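Local structure of adhesion and penetration protein autotransporter (Haemophilus influenzae, 3SYJ) at residues A[269-274]-A[340-345]; A[279-284]-A[351-356]. The protein promotes bacterial adherence to and invasion of host cells and bacterial aggregation, and is probably a serine protease carried to the cell surface as an autotransporter passenger domain. All coordinates share one frame; numbering follows the deposited sequence.

Contact 1: residues A[269-274]-A[340-345]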
loop_
_atom_site.group_PDB
_atom_site.type_symbol
_atom_site.label_atom_id
_atom_site.label_comp_id
_atom_site.label_asym_id
_atom_site.label_seq_id
_atom_site.Cartn_x
_atom_site.Cartn_y
_atom_site.Cartn_z
ATOM N N THR A 269 14.745 73.591 1.413
ATOM C CA THR A 269 13.602 73.919 0.574
ATOM C C THR A 269 12.571 72.791 0.596
ATOM O O THR A 269 12.813 71.713 0.046
ATOM C CB THR A 269 14.037 74.219 -0.886
ATOM O OG1 THR A 269 14.866 75.387 -0.917
ATOM C CG2 THR A 269 12.831 74.454 -1.772
ATOM N N SER A 270 11.432 73.041 1.242
ATOM C CA SER A 270 10.322 72.088 1.266
ATOM C C SER A 270 9.173 72.580 0.401
ATOM O O SER A 270 8.631 73.661 0.623
ATOM C CB SER A 270 9.802 71.871 2.686
ATOM O OG SER A 270 10.636 70.989 3.408
ATOM N N LEU A 271 8.797 71.779 -0.582
ATOM C CA LEU A 271 7.684 72.130 -1.440
ATOM C C LEU A 271 6.449 71.395 -0.963
ATOM O O LEU A 271 6.468 70.177 -0.769
ATOM C CB LEU A 271 8.030 71.814 -2.887
ATOM C CG LEU A 271 9.291 72.631 -3.183
ATOM C CD1 LEU A 271 10.428 71.783 -3.720
ATOM C CD2 LEU A 271 8.990 73.819 -4.080
ATOM N N TYR A 272 5.385 72.152 -0.735
ATOM C CA TYR A 272 4.173 71.603 -0.160
ATOM C C TYR A 272 2.969 72.457 -0.527
ATOM O O TYR A 272 3.037 73.689 -0.527
ATOM C CB TYR A 272 4.309 71.513 1.357
ATOM C CG TYR A 272 3.074 71.007 2.051
ATOM C CD1 TYR A 272 2.591 69.731 1.798
ATOM C CD2 TYR A 272 2.395 71.798 2.970
ATOM C CE1 TYR A 272 1.460 69.254 2.435
ATOM C CE2 TYR A 272 1.267 71.330 3.614
ATOM C CZ TYR A 272 0.803 70.053 3.340
ATOM O OH TYR A 272 -0.326 69.576 3.974
ATOM N N THR A 273 1.867 71.788 -0.840
ATOM C CA THR A 273 0.626 72.458 -1.197
ATOM C C THR A 273 -0.474 71.903 -0.310
ATOM O O THR A 273 -0.862 70.737 -0.434
ATOM C CB THR A 273 0.285 72.229 -2.671
ATOM O OG1 THR A 273 1.263 72.886 -3.489
ATOM C CG2 THR A 273 -1.094 72.767 -2.994
ATOM N N ARG A 274 -0.962 72.750 0.590
ATOM C CA ARG A 274 -1.842 72.328 1.675
ATOM C C ARG A 274 -3.059 71.525 1.218
ATOM O O ARG A 274 -3.477 70.591 1.900
ATOM C CB ARG A 274 -2.295 73.549 2.473
ATOM C CG ARG A 274 -1.260 74.667 2.501
ATOM C CD ARG A 274 -1.575 75.695 3.583
ATOM N NE ARG A 274 -0.486 76.654 3.760
ATOM C CZ ARG A 274 -0.306 77.391 4.854
ATOM N NH1 ARG A 274 -1.142 77.279 5.880
ATOM N NH2 ARG A 274 0.715 78.239 4.925
ATOM N N LEU A 340 16.182 68.821 -2.392
ATOM C CA LEU A 340 14.811 69.317 -2.384
ATOM C C LEU A 340 13.888 68.302 -1.748
ATOM O O LEU A 340 14.105 67.099 -1.873
ATOM C CB LEU A 340 14.335 69.613 -3.801
ATOM C CG LEU A 340 15.147 70.631 -4.595
ATOM C CD1 LEU A 340 14.743 70.549 -6.057
ATOM C CD2 LEU A 340 14.969 72.045 -4.048
ATOM N N TYR A 341 12.860 68.792 -1.068
ATOM C CA TYR A 341 11.907 67.922 -0.388
ATOM C C TYR A 341 10.494 68.247 -0.848
ATOM O O TYR A 341 10.013 69.364 -0.660
ATOM C CB TYR A 341 12.024 68.060 1.138
ATOM C CG TYR A 341 11.056 67.191 1.918
ATOM C CD1 TYR A 341 11.300 65.835 2.107
ATOM C CD2 TYR A 341 9.898 67.728 2.473
ATOM C CE1 TYR A 341 10.411 65.035 2.819
ATOM C CE2 TYR A 341 9.007 66.941 3.190
ATOM C CZ TYR A 341 9.266 65.596 3.357
ATOM O OH TYR A 341 8.379 64.811 4.070
ATOM N N PHE A 342 9.842 67.264 -1.462
ATOM C CA PHE A 342 8.499 67.430 -1.989
ATOM C C PHE A 342 7.545 66.552 -1.205
ATOM O O PHE A 342 7.743 65.339 -1.098
ATOM C CB PHE A 342 8.432 66.989 -3.449
ATOM C CG PHE A 342 9.172 67.881 -4.410
ATOM C CD1 PHE A 342 8.524 68.931 -5.041
ATOM C CD2 PHE A 342 10.498 67.632 -4.730
ATOM C CE1 PHE A 342 9.194 69.739 -5.952
ATOM C CE2 PHE A 342 11.181 68.440 -5.636
ATOM C CZ PHE A 342 10.526 69.492 -6.249
ATOM N N MET A 343 6.498 67.165 -0.674
ATOM C CA MET A 343 5.453 66.430 0.015
ATOM C C MET A 343 4.083 66.732 -0.600
ATOM O O MET A 343 3.815 67.861 -0.996
ATOM C CB MET A 343 5.453 66.798 1.496
ATOM C CG MET A 343 4.502 65.968 2.340
ATOM S SD MET A 343 4.156 66.760 3.922
ATOM C CE MET A 343 5.673 67.687 4.184
ATOM N N ASP A 344 3.237 65.729 -0.722
ATOM C CA ASP A 344 1.854 65.859 -1.140
ATOM C C ASP A 344 1.003 64.737 -0.573
ATOM O O ASP A 344 1.401 63.611 -0.570
ATOM C CB ASP A 344 1.740 65.912 -2.653
ATOM C CG ASP A 344 0.423 66.488 -3.142
ATOM O OD1 ASP A 344 0.389 67.593 -3.559
ATOM O OD2 ASP A 344 -0.552 65.815 -3.202
ATOM N N GLN A 345 -0.174 65.087 -0.091
ATOM C CA GLN A 345 -1.119 64.164 0.495
ATOM C C GLN A 345 -2.063 63.510 -0.507
ATOM O O GLN A 345 -2.750 62.622 -0.191
ATOM C CB GLN A 345 -1.866 64.835 1.635
ATOM C CG GLN A 345 -0.981 65.107 2.839
ATOM C CD GLN A 345 -1.605 65.989 3.902
ATOM O OE1 GLN A 345 -1.574 65.657 5.068
ATOM N NE2 GLN A 345 -2.171 67.099 3.507
HETATM O O HOH W 1 2.230 69.198 -2.709
HETATM O O HOH W 2 -0.608 68.010 0.303
#
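Leu271 and Phe342 stand side by side on one face of a parallel strand pair. The leucine methyl CD1 lies over one face of the phenyl ring, displaced toward its rim, in a CH-pi contact 3.5 Å from the ring centroid. Thr269 and Leu340 continue this face.

The other face carries Ser270, Tyr341, Tyr272 and Met343. CG is anti to the backbone N in both Tyr272 (chi1 178°) and Met343 (chi1 -173°), which starts the two side chains off the same way, and Met343 SD comes obliquely to the tyrosine ring, 4.0 Å from CE1, a Met-aromatic contact.

Three backbone bonds hold the pair: Tyr341 N to Thr269 O, Leu271 N to Tyr341 O at 2.7 Å, and Met343 N to Leu271 O. Beyond them water takes over. One water donates to Met343 O and to Asp344 OD1, with a weak bond from Thr273 N; a second donates to Thr273 O and accepts from Gln345 N.

Strand 269-272 is the outermost strand of a parallel sheet in this chain, and 340-343 is bonded on its other edge to strand 363-366, where Phe365 meets the Phe342 ring. Ile292 of strand 289-294 packs against Leu271, Leu340 and Phe342.

Contact 2: residues A[279-284]-A[351-356]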
loop_
_atom_site.group_PDB
_atom_site.type_symbol
_atom_site.label_atom_id
_atom_site.label_comp_id
_atom_site.label_asym_id
_atom_site.label_seq_id
_atom_site.Cartn_x
_atom_site.Cartn_y
_atom_site.Cartn_z
ATOM N N VAL A 279 1.275 71.262 -7.932
ATOM C CA VAL A 279 1.881 71.208 -9.255
ATOM C C VAL A 279 3.091 72.134 -9.294
ATOM O O VAL A 279 2.962 73.355 -9.169
ATOM C CB VAL A 279 0.873 71.579 -10.372
ATOM C CG1 VAL A 279 1.562 71.604 -11.731
ATOM C CG2 VAL A 279 -0.298 70.599 -10.390
ATOM N N TYR A 280 4.270 71.538 -9.451
ATOM C CA TYR A 280 5.524 72.275 -9.398
ATOM C C TYR A 280 6.223 72.190 -10.744
ATOM O O TYR A 280 6.174 71.154 -11.408
ATOM C CB TYR A 280 6.406 71.714 -8.275
ATOM C CG TYR A 280 5.656 71.616 -6.971
ATOM C CD1 TYR A 280 5.610 72.689 -6.088
ATOM C CD2 TYR A 280 4.959 70.467 -6.637
ATOM C CE1 TYR A 280 4.899 72.612 -4.903
ATOM C CE2 TYR A 280 4.242 70.385 -5.453
ATOM C CZ TYR A 280 4.212 71.458 -4.596
ATOM O OH TYR A 280 3.498 71.359 -3.423
ATOM N N THR A 281 6.849 73.285 -11.158
ATOM C CA THR A 281 7.598 73.301 -12.408
ATOM C C THR A 281 9.025 73.753 -12.129
ATOM O O THR A 281 9.247 74.784 -11.489
ATOM C CB THR A 281 6.959 74.227 -13.464
ATOM O OG1 THR A 281 5.555 73.959 -13.558
ATOM C CG2 THR A 281 7.602 74.004 -14.823
ATOM N N ILE A 282 9.989 72.975 -12.605
ATOM C CA ILE A 282 11.386 73.213 -12.279
ATOM C C ILE A 282 12.205 73.502 -13.524
ATOM O O ILE A 282 12.015 72.884 -14.572
ATOM C CB ILE A 282 12.003 72.006 -11.518
ATOM C CG1 ILE A 282 13.411 72.335 -11.010
ATOM C CG2 ILE A 282 12.037 70.765 -12.397
ATOM C CD1 ILE A 282 13.942 71.335 -9.990
ATOM N N SER A 283 13.118 74.457 -13.404
ATOM C CA SER A 283 14.057 74.738 -14.473
ATOM C C SER A 283 15.348 75.267 -13.867
ATOM O O SER A 283 15.370 75.692 -12.711
ATOM C CB SER A 283 13.466 75.765 -15.436
ATOM O OG SER A 283 13.095 76.941 -14.741
ATOM N N GLY A 284 16.425 75.244 -14.640
ATOM C CA GLY A 284 17.667 75.833 -14.177
ATOM C C GLY A 284 18.642 76.080 -15.303
ATOM O O GLY A 284 18.338 75.817 -16.464
ATOM N N ILE A 351 7.136 69.067 -12.908
ATOM C CA ILE A 351 7.336 69.155 -14.347
ATOM C C ILE A 351 8.715 69.694 -14.623
ATOM O O ILE A 351 9.092 70.740 -14.101
ATOM C CB ILE A 351 6.291 70.074 -15.043
ATOM C CG1 ILE A 351 4.905 69.436 -15.031
ATOM C CG2 ILE A 351 6.697 70.365 -16.479
ATOM C CD1 ILE A 351 4.121 69.721 -13.774
ATOM N N PHE A 352 9.467 68.970 -15.440
ATOM C CA PHE A 352 10.785 69.424 -15.854
ATOM C C PHE A 352 10.683 70.298 -17.117
ATOM O O PHE A 352 10.468 69.798 -18.230
ATOM C CB PHE A 352 11.722 68.225 -16.068
ATOM C CG PHE A 352 12.315 67.674 -14.790
ATOM C CD1 PHE A 352 11.504 67.155 -13.791
ATOM C CD2 PHE A 352 13.691 67.661 -14.599
ATOM C CE1 PHE A 352 12.057 66.642 -12.622
ATOM C CE2 PHE A 352 14.244 67.152 -13.431
ATOM C CZ PHE A 352 13.427 66.644 -12.440
ATOM N N ALA A 353 10.832 71.607 -16.933
ATOM C CA ALA A 353 10.820 72.547 -18.050
ATOM C C ALA A 353 12.190 72.633 -18.726
ATOM O O ALA A 353 12.308 73.117 -19.855
ATOM C CB ALA A 353 10.365 73.917 -17.584
ATOM N N SER A 354 13.225 72.166 -18.033
ATOM C CA SER A 354 14.564 72.102 -18.617
ATOM C C SER A 354 15.331 70.945 -18.007
ATOM O O SER A 354 14.925 70.407 -16.979
ATOM C CB SER A 354 15.338 73.402 -18.362
ATOM O OG SER A 354 15.798 73.466 -17.016
ATOM N N ASP A 355 16.435 70.559 -18.635
ATOM C CA ASP A 355 17.346 69.617 -18.006
ATOM C C ASP A 355 17.721 70.138 -16.631
ATOM O O ASP A 355 17.812 71.349 -16.414
ATOM C CB ASP A 355 18.613 69.447 -18.834
ATOM C CG ASP A 355 18.371 68.697 -20.109
ATOM O OD1 ASP A 355 17.273 68.120 -20.252
ATOM O OD2 ASP A 355 19.275 68.683 -20.967
ATOM N N ILE A 356 17.937 69.215 -15.702
ATOM C CA ILE A 356 18.342 69.571 -14.353
ATOM C C ILE A 356 19.559 68.777 -13.899
ATOM O O ILE A 356 19.559 67.543 -13.911
ATOM C CB ILE A 356 17.203 69.363 -13.347
ATOM C CG1 ILE A 356 16.060 70.335 -13.643
ATOM C CG2 ILE A 356 17.718 69.545 -11.918
ATOM C CD1 ILE A 356 16.388 71.775 -13.312
#
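Ile351 is bonded through both its N and its O to segment 279-284, carrying on a pairing that Tyr280 has already begun with Ser349. Its N donates to Tyr280 O (2.7 Å), tilted 17° from the carbonyl plane, and its O accepts a nearly straight bond from Ile282 N. The two residues bonded to Ile351 thus flank Thr281, its partner in the parallel bridge, and Thr281 CA adds a CA-H...O contact to the same Ile351 O. The side chains of Ile351 and Val279 cross obliquely, CD1 of the isoleucine 3.8 Å from CG1 of the valine, while Ile351 CG2 lies near CG2 of Thr281.

Phe352 turns to the opposite face and runs beside Ile282. Methyl CG2 of Ile282 sits over the centre of the phenyl ring, 3.8 Å above its plane, a CH-pi contact. That methyl is placed by the isoleucine's first torsion, which sends CG1 anti to the backbone N (chi1 -172°) and leaves CG2 between N and the carbonyl carbon.

At Ala353 the chain has already left the strand, yet its N still bonds Ile282 O, and CB rests 3.9 Å from Thr281 CG2. A side chain then takes over the pairing. Ser354 OG accepts from Gly284 N (3.0 Å) and donates to Asp355 O from above that carbonyl's plane, 38° out of it, linking Gly284 to the backbone of the turn. Asp355 points away from strand 279-285, its OD1 accepting from Thr378 N. Ile356 comes back inward: CD1 lies 3.8 Å from Ile282 CG1 and also packs on the backbone between Ser283 and Gly284.

Parallel strands stacked in register, with aliphatic and aromatic side chains piled on the inner face and a turn at the strand end, are characteristic of the right-handed beta-helix of autotransporter passenger domains.

In the fold
Contacts 1 and 2 join the same two pieces of chain: strand 269-272 is followed by 279-285, and 340-343 by 348-352, so each contact pairs corresponding strands of two successive turns in a beta-helix. Each has a buried face, Leu271, Leu340 and Phe342 in contact 1, Ile282 and Phe352 in contact 2, and a more exposed one, with Ser270 and Tyr272 or Thr281 and Ile351. The buried faces meet: Leu271 CB packs on the Tyr280 ring, and the CD1 methyls of Leu340 and Ile282 lie 4.1 Å apart. Tyr280 OH probably hydrogen-bonds Thr273 OG1, a polar link between the two strands. Where the strands part, waters bridge contact 1, whereas in contact 2 a serine hydroxyl takes their place.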